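Local coordinates for protein peptidoglycan glycosyltransferase (PDB 4MNR) that belongs to the penicillin-binding proteins and pairs a dimerisation-domain family region with a transpeptidase-family domain of the beta-lactamase clan, at residues M145-V159 against D168-L180. Numbering follows the deposited sequence. Where two conformers were deposited one is given.
Sequences MASAPTYNAADFAAV and DDSTLVDRAAGSL
Ser147 and Arg175 meet where an outermost strand of the five-stranded antiparallel sheet in the penicillin-binding protein transpeptidase domain, of the beta-lactamase clan, is flanked by the loop after helix 156-165. In the conformer given, Ser147 OG lies anti to its carbonyl carbon (chi1 -55°) and points at the loop backbone. It accepts a hydrogen bond from Ala176 N at 3.2 Å and, weakly, from Arg175 N; both bonds are bent, at 138° and 133°. The Arg175 chain is stretched out, and its CD lies 3.3 Å from Ala148 O. Pro149, which follows a cis peptide bond, sets its CD over one face of the guanidinium, 3.6 Å from Arg175 NH1. NH1 and NH2 each bond a different Ser170 atom, O and OG, the latter in the guanidinium plane. Arg175 NE forms a salt bridge with Glu432; together these bonds fix the group's rotation. Further along, Thr171 CG2 and Leu172 CD2 approach the Tyr151 ring obliquely. Val159 CG1 sits above one face of that ring, towards its rim, and touches Leu172 CG at 3.6 Å. Two residues before Ser147, selenomethionine Met145 packs its CG on Ala176 CB. One water bridges the segments, donating to Pro149 O and Val173 O and accepting from Arg175 NH1 at 2.9 Å.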
HETATM    1  N   MSE A 145       7.145  -3.873   5.569  1.00  8.27           N
HETATM    2  CA  MSE A 145       5.711  -4.097   5.583  1.00  8.62           C
HETATM    3  C   MSE A 145       5.308  -4.103   7.046  1.00  9.67           C
HETATM    4  O   MSE A 145       5.656  -5.027   7.785  1.00  8.27           O
HETATM    5  CB  MSE A 145       5.350  -5.415   4.875  1.00  9.28           C
HETATM    6  CG  MSE A 145       3.877  -5.730   4.876  1.00 10.64           C
HETATM    7 SE   MSE A 145       3.479  -7.228   3.676  0.64 14.21          SE
HETATM    8  CE  MSE A 145       3.051  -6.184   2.110  1.00 16.35           C
ATOM      9  N   ALA A 146       4.638  -3.032   7.477  1.00  7.20           N
ATOM     10  CA  ALA A 146       4.292  -2.827   8.897  1.00  8.59           C
ATOM     11  C   ALA A 146       2.816  -2.531   9.106  1.00  8.83           C
ATOM     12  O   ALA A 146       2.194  -1.828   8.313  1.00  7.79           O
ATOM     13  CB  ALA A 146       5.106  -1.690   9.496  1.00 12.34           C
ATOM     14  N   SER A 147       2.268  -3.072  10.189  0.60  8.29           N
ATOM     15  CA  SER A 147       0.904  -2.752  10.601  0.60  8.59           C
ATOM     16  C   SER A 147       0.945  -2.280  12.051  0.60  9.06           C
ATOM     17  O   SER A 147       1.828  -2.683  12.811  0.60 11.26           O
ATOM     18  CB  SER A 147       0.004  -3.985  10.494  0.60  9.45           C
ATOM     19  OG  SER A 147       0.042  -4.528   9.189  0.60  8.63           O
ATOM     20  N   ALA A 148       0.002  -1.418  12.418  1.00  9.25           N
ATOM     21  CA  ALA A 148      -0.124  -0.936  13.787  1.00 10.23           C
ATOM     22  C   ALA A 148      -1.606  -0.864  14.135  1.00 12.42           C
ATOM     23  O   ALA A 148      -2.410  -0.496  13.296  1.00 10.61           O
ATOM     24  CB  ALA A 148       0.525   0.438  13.923  1.00 12.82           C
ATOM     25  N   PRO A 149      -1.977  -1.203  15.382  1.00 12.25           N
ATOM     26  CA  PRO A 149      -1.123  -1.596  16.505  1.00 11.51           C
ATOM     27  C   PRO A 149      -0.440  -2.929  16.289  1.00 14.81           C
ATOM     28  O   PRO A 149      -0.855  -3.744  15.456  1.00 14.56           O
ATOM     29  CB  PRO A 149      -2.107  -1.708  17.677  1.00 13.96           C
ATOM     30  CG  PRO A 149      -3.296  -0.940  17.268  1.00 19.75           C
ATOM     31  CD  PRO A 149      -3.387  -1.107  15.781  1.00 13.91           C
ATOM     32  N   THR A 150       0.636  -3.132  17.029  1.00 14.04           N
ATOM     33  CA  THR A 150       1.409  -4.340  16.859  1.00 13.16           C
ATOM     34  C   THR A 150       1.702  -4.984  18.207  1.00 12.41           C
ATOM     35  O   THR A 150       1.131  -4.598  19.239  1.00 14.76           O
ATOM     36  CB  THR A 150       2.694  -4.056  16.035  1.00 16.27           C
ATOM     37  OG1 THR A 150       3.304  -5.294  15.650  1.00 14.95           O
ATOM     38  CG2 THR A 150       3.673  -3.201  16.837  1.00 15.67           C
ATOM     39  N   TYR A 151       2.567  -5.993  18.184  1.00 12.44           N
ATOM     40  CA  TYR A 151       2.838  -6.816  19.349  1.00 13.25           C
ATOM     41  C   TYR A 151       4.179  -7.504  19.173  1.00 13.05           C
ATOM     42  O   TYR A 151       4.706  -7.597  18.056  1.00 14.80           O
ATOM     43  CB  TYR A 151       1.742  -7.881  19.522  1.00 14.32           C
ATOM     44  CG  TYR A 151       1.612  -8.832  18.338  1.00 13.46           C
ATOM     45  CD1 TYR A 151       0.970  -8.442  17.177  1.00 13.81           C
ATOM     46  CD2 TYR A 151       2.122 -10.121  18.400  1.00 15.71           C
ATOM     47  CE1 TYR A 151       0.846  -9.292  16.102  1.00 15.70           C
ATOM     48  CE2 TYR A 151       2.008 -10.986  17.325  1.00 18.62           C
ATOM     49  CZ  TYR A 151       1.367 -10.568  16.183  1.00 19.67           C
ATOM     50  OH  TYR A 151       1.245 -11.425  15.115  1.00 21.82           O
ATOM     51  N   ASN A 152       4.748  -7.976  20.275  1.00 13.73           N
ATOM     52  CA  ASN A 152       5.948  -8.803  20.182  1.00 13.68           C
ATOM     53  C   ASN A 152       5.566 -10.175  19.662  1.00 13.81           C
ATOM     54  O   ASN A 152       4.692 -10.832  20.241  1.00 16.74           O
ATOM     55  CB  ASN A 152       6.595  -8.957  21.554  1.00 22.33           C
ATOM     56  CG  ASN A 152       7.143  -7.662  22.079  1.00 24.38           C
ATOM     57  OD1 ASN A 152       7.590  -6.807  21.312  1.00 24.54           O
ATOM     58  ND2 ASN A 152       7.110  -7.502  23.396  1.00 28.73           N
ATOM     59  N   ALA A 153       6.234 -10.608  18.599  1.00 14.19           N
ATOM     60  CA  ALA A 153       5.961 -11.901  17.971  1.00 13.32           C
ATOM     61  C   ALA A 153       5.979 -13.045  18.968  1.00 18.20           C
ATOM     62  O   ALA A 153       5.166 -13.965  18.863  1.00 15.41           O
ATOM     63  CB  ALA A 153       6.949 -12.170  16.825  1.00 12.66           C
ATOM     64  N   ALA A 154       6.884 -12.977  19.944  1.00 14.64           N
ATOM     65  CA  ALA A 154       7.015 -14.032  20.940  1.00 17.86           C
ATOM     66  C   ALA A 154       5.735 -14.200  21.752  1.00 21.70           C
ATOM     67  O   ALA A 154       5.436 -15.295  22.229  1.00 19.18           O
ATOM     68  CB  ALA A 154       8.199 -13.758  21.870  1.00 16.98           C
ATOM     69  N   ASP A 155       4.982 -13.113  21.894  1.00 19.73           N
ATOM     70  CA  ASP A 155       3.802 -13.107  22.754  1.00 22.83           C
ATOM     71  C   ASP A 155       2.494 -13.355  22.018  1.00 24.05           C
ATOM     72  O   ASP A 155       1.437 -12.939  22.491  1.00 22.00           O
ATOM     73  CB  ASP A 155       3.710 -11.774  23.489  1.00 26.76           C
ATOM     74  CG  ASP A 155       4.911 -11.511  24.361  1.00 29.53           C
ATOM     75  OD1 ASP A 155       5.389 -12.461  25.016  1.00 32.65           O
ATOM     76  OD2 ASP A 155       5.383 -10.355  24.386  1.00 28.20           O
ATOM     77  N   PHE A 156       2.555 -14.034  20.877  1.00 20.12           N
ATOM     78  CA  PHE A 156       1.362 -14.267  20.059  1.00 20.71           C
ATOM     79  C   PHE A 156       0.214 -14.942  20.813  1.00 18.74           C
ATOM     80  O   PHE A 156      -0.951 -14.607  20.599  1.00 22.29           O
ATOM     81  CB  PHE A 156       1.713 -15.077  18.802  1.00 21.02           C
ATOM     82  CG  PHE A 156       2.192 -16.469  19.097  1.00 19.74           C
ATOM     83  CD1 PHE A 156       3.537 -16.717  19.343  1.00 19.77           C
ATOM     84  CD2 PHE A 156       1.306 -17.533  19.129  1.00 24.39           C
ATOM     85  CE1 PHE A 156       3.986 -17.999  19.621  1.00 24.04           C
ATOM     86  CE2 PHE A 156       1.746 -18.817  19.410  1.00 25.68           C
ATOM     87  CZ  PHE A 156       3.089 -19.053  19.654  1.00 24.50           C
ATOM     88  N   ALA A 157       0.541 -15.874  21.708  1.00 20.74           N
ATOM     89  CA  ALA A 157      -0.481 -16.611  22.448  1.00 24.14           C
ATOM     90  C   ALA A 157      -1.286 -15.687  23.357  1.00 25.89           C
ATOM     91  O   ALA A 157      -2.521 -15.722  23.367  1.00 22.82           O
ATOM     92  CB  ALA A 157       0.153 -17.740  23.248  1.00 23.82           C
ATOM     93  N   ALA A 158      -0.583 -14.858  24.117  1.00 23.15           N
ATOM     94  CA  ALA A 158      -1.239 -13.869  24.965  1.00 26.14           C
ATOM     95  C   ALA A 158      -2.064 -12.866  24.153  1.00 23.74           C
ATOM     96  O   ALA A 158      -3.131 -12.441  24.592  1.00 23.46           O
ATOM     97  CB  ALA A 158      -0.218 -13.151  25.829  1.00 27.42           C
ATOM     98  N   VAL A 159      -1.572 -12.490  22.971  1.00 23.04           N
ATOM     99  CA  VAL A 159      -2.280 -11.552  22.102  1.00 21.62           C
ATOM    100  C   VAL A 159      -3.539 -12.180  21.514  1.00 20.69           C
ATOM    101  O   VAL A 159      -4.569 -11.524  21.379  1.00 20.29           O
ATOM    102  CB  VAL A 159      -1.366 -11.033  20.959  1.00 24.69           C
ATOM    103  CG1 VAL A 159      -2.130 -10.118  20.027  1.00 23.94           C
ATOM    104  CG2 VAL A 159      -0.169 -10.300  21.538  1.00 25.36           C
ATOM    105  N   ASP A 168     -13.069  -6.184  20.158  1.00 40.03           N
ATOM    106  CA  ASP A 168     -12.761  -4.855  19.652  1.00 41.84           C
ATOM    107  C   ASP A 168     -11.252  -4.673  19.456  1.00 33.26           C
ATOM    108  O   ASP A 168     -10.812  -3.715  18.825  1.00 32.45           O
ATOM    109  CB  ASP A 168     -13.317  -3.797  20.609  1.00 53.90           C
ATOM    110  CG  ASP A 168     -13.097  -2.381  20.114  1.00 65.02           C
ATOM    111  OD1 ASP A 168     -13.883  -1.916  19.258  1.00 70.01           O
ATOM    112  OD2 ASP A 168     -12.141  -1.730  20.590  1.00 67.80           O
ATOM    113  N   ASP A 169     -10.463  -5.602  19.988  1.00 27.06           N
ATOM    114  CA  ASP A 169      -9.006  -5.508  19.893  1.00 27.08           C
ATOM    115  C   ASP A 169      -8.535  -5.923  18.502  1.00 22.47           C
ATOM    116  O   ASP A 169      -8.678  -7.080  18.116  1.00 28.24           O
ATOM    117  CB  ASP A 169      -8.353  -6.393  20.968  1.00 26.67           C
ATOM    118  CG  ASP A 169      -6.859  -6.150  21.102  1.00 29.67           C
ATOM    119  OD1 ASP A 169      -6.227  -5.744  20.109  1.00 24.93           O
ATOM    120  OD2 ASP A 169      -6.313  -6.382  22.203  1.00 28.66           O
ATOM    121  N   SER A 170      -7.948  -4.988  17.760  1.00 20.20           N
ATOM    122  CA  SER A 170      -7.567  -5.269  16.382  1.00 19.78           C
ATOM    123  C   SER A 170      -6.055  -5.410  16.161  1.00 18.22           C
ATOM    124  O   SER A 170      -5.576  -5.290  15.033  1.00 18.59           O
ATOM    125  CB  SER A 170      -8.121  -4.185  15.452  1.00 20.09           C
ATOM    126  OG  SER A 170      -7.450  -2.955  15.661  1.00 22.89           O
ATOM    127  N   THR A 171      -5.315  -5.678  17.231  1.00 14.55           N
ATOM    128  CA  THR A 171      -3.857  -5.783  17.162  1.00 15.64           C
ATOM    129  C   THR A 171      -3.381  -6.849  16.159  1.00 17.32           C
ATOM    130  O   THR A 171      -2.371  -6.675  15.480  1.00 19.06           O
ATOM    131  CB  THR A 171      -3.283  -6.119  18.557  1.00 19.35           C
ATOM    132  OG1 THR A 171      -3.574  -5.051  19.467  1.00 21.91           O
ATOM    133  CG2 THR A 171      -1.793  -6.314  18.511  1.00 20.07           C
ATOM    134  N   LEU A 172      -4.122  -7.948  16.066  1.00 15.39           N
ATOM    135  CA  LEU A 172      -3.721  -9.057  15.209  1.00 15.72           C
ATOM    136  C   LEU A 172      -4.032  -8.840  13.734  1.00 19.17           C
ATOM    137  O   LEU A 172      -3.621  -9.642  12.889  1.00 23.04           O
ATOM    138  CB  LEU A 172      -4.357 -10.361  15.690  1.00 17.99           C
ATOM    139  CG  LEU A 172      -3.704 -11.007  16.911  1.00 20.21           C
ATOM    140  CD1 LEU A 172      -4.557 -12.157  17.422  1.00 23.94           C
ATOM    141  CD2 LEU A 172      -2.293 -11.485  16.590  1.00 23.37           C
ATOM    142  N   VAL A 173      -4.743  -7.764  13.421  1.00 17.17           N
ATOM    143  CA  VAL A 173      -5.154  -7.511  12.044  1.00 16.46           C
ATOM    144  C   VAL A 173      -3.967  -7.107  11.182  1.00 17.04           C
ATOM    145  O   VAL A 173      -3.205  -6.215  11.545  1.00 14.57           O
ATOM    146  CB  VAL A 173      -6.253  -6.434  11.965  1.00 19.25           C
ATOM    147  CG1 VAL A 173      -6.569  -6.086  10.512  1.00 19.91           C
ATOM    148  CG2 VAL A 173      -7.511  -6.895  12.696  1.00 20.35           C
ATOM    149  N   ASP A 174      -3.806  -7.782  10.048  1.00 15.17           N
ATOM    150  CA  ASP A 174      -2.798  -7.396   9.056  1.00 17.90           C
ATOM    151  C   ASP A 174      -3.349  -6.229   8.250  1.00 15.55           C
ATOM    152  O   ASP A 174      -4.194  -6.403   7.373  1.00 20.26           O
ATOM    153  CB  ASP A 174      -2.488  -8.586   8.132  1.00 17.35           C
ATOM    154  CG  ASP A 174      -1.420  -8.273   7.077  1.00 21.00           C
ATOM    155  OD1 ASP A 174      -1.242  -7.102   6.689  1.00 20.85           O
ATOM    156  OD2 ASP A 174      -0.749  -9.225   6.626  1.00 25.46           O
ATOM    157  N   ARG A 175      -2.887  -5.027   8.550  1.00 10.58           N
ATOM    158  CA  ARG A 175      -3.400  -3.857   7.856  1.00 10.78           C
ATOM    159  C   ARG A 175      -2.667  -3.534   6.572  1.00 11.36           C
ATOM    160  O   ARG A 175      -3.185  -2.797   5.739  1.00 14.45           O
ATOM    161  CB  ARG A 175      -3.363  -2.638   8.774  1.00 10.65           C
ATOM    162  CG  ARG A 175      -4.441  -2.680   9.863  1.00  9.51           C
ATOM    163  CD  ARG A 175      -4.316  -1.470  10.793  1.00  9.58           C
ATOM    164  NE  ARG A 175      -5.552  -1.268  11.542  1.00 12.44           N
ATOM    165  CZ  ARG A 175      -5.885  -1.937  12.642  1.00 14.81           C
ATOM    166  NH1 ARG A 175      -5.063  -2.841  13.156  1.00 13.29           N
ATOM    167  NH2 ARG A 175      -7.049  -1.695  13.226  1.00 20.70           N
ATOM    168  N   ALA A 176      -1.448  -4.041   6.423  1.00  9.53           N
ATOM    169  CA  ALA A 176      -0.630  -3.703   5.256  1.00  7.56           C
ATOM    170  C   ALA A 176      -0.998  -4.462   3.993  1.00 11.35           C
ATOM    171  O   ALA A 176      -0.929  -3.913   2.881  1.00 12.97           O
ATOM    172  CB  ALA A 176       0.865  -3.896   5.578  1.00  8.74           C
ATOM    173  N   ALA A 177      -1.335  -5.734   4.153  1.00 12.85           N
ATOM    174  CA  ALA A 177      -1.691  -6.576   3.022  1.00 12.28           C
ATOM    175  C   ALA A 177      -3.135  -7.035   3.119  1.00 12.78           C
ATOM    176  O   ALA A 177      -3.768  -7.295   2.102  1.00 15.07           O
ATOM    177  CB  ALA A 177      -0.777  -7.780   2.954  1.00 15.19           C
ATOM    178  N   GLY A 178      -3.641  -7.143   4.343  1.00 13.56           N
ATOM    179  CA  GLY A 178      -4.864  -7.894   4.604  1.00 12.77           C
ATOM    180  C   GLY A 178      -6.174  -7.141   4.745  1.00 13.33           C
ATOM    181  O   GLY A 178      -7.210  -7.759   4.995  1.00 16.05           O
ATOM    182  N   SER A 179      -6.128  -5.822   4.566  1.00 10.11           N
ATOM    183  CA  SER A 179      -7.267  -4.940   4.837  1.00 12.95           C
ATOM    184  C   SER A 179      -7.573  -3.982   3.680  1.00 13.69           C
ATOM    185  O   SER A 179      -6.664  -3.362   3.136  1.00 12.68           O
ATOM    186  CB  SER A 179      -6.971  -4.115   6.096  1.00 14.39           C
ATOM    187  OG  SER A 179      -6.856  -4.955   7.231  1.00 15.77           O
ATOM    188  N   LEU A 180      -8.853  -3.826   3.332  1.00 13.31           N
ATOM    189  CA  LEU A 180      -9.240  -2.839   2.315  1.00  9.12           C
ATOM    190  C   LEU A 180      -9.514  -1.475   2.923  1.00  9.91           C
ATOM    191  O   LEU A 180     -10.208  -1.365   3.937  1.00 14.00           O
ATOM    192  CB  LEU A 180     -10.490  -3.278   1.551  1.00 10.99           C
ATOM    193  CG  LEU A 180     -10.319  -4.482   0.632  1.00 11.47           C
ATOM    194  CD1 LEU A 180     -11.671  -4.835   0.002  1.00 15.83           C
ATOM    195  CD2 LEU A 180      -9.278  -4.193  -0.429  1.00 12.85           C
TER
HETATM  196  O   HOH W   1      -2.467  -4.040  13.086  1.00 14.72           O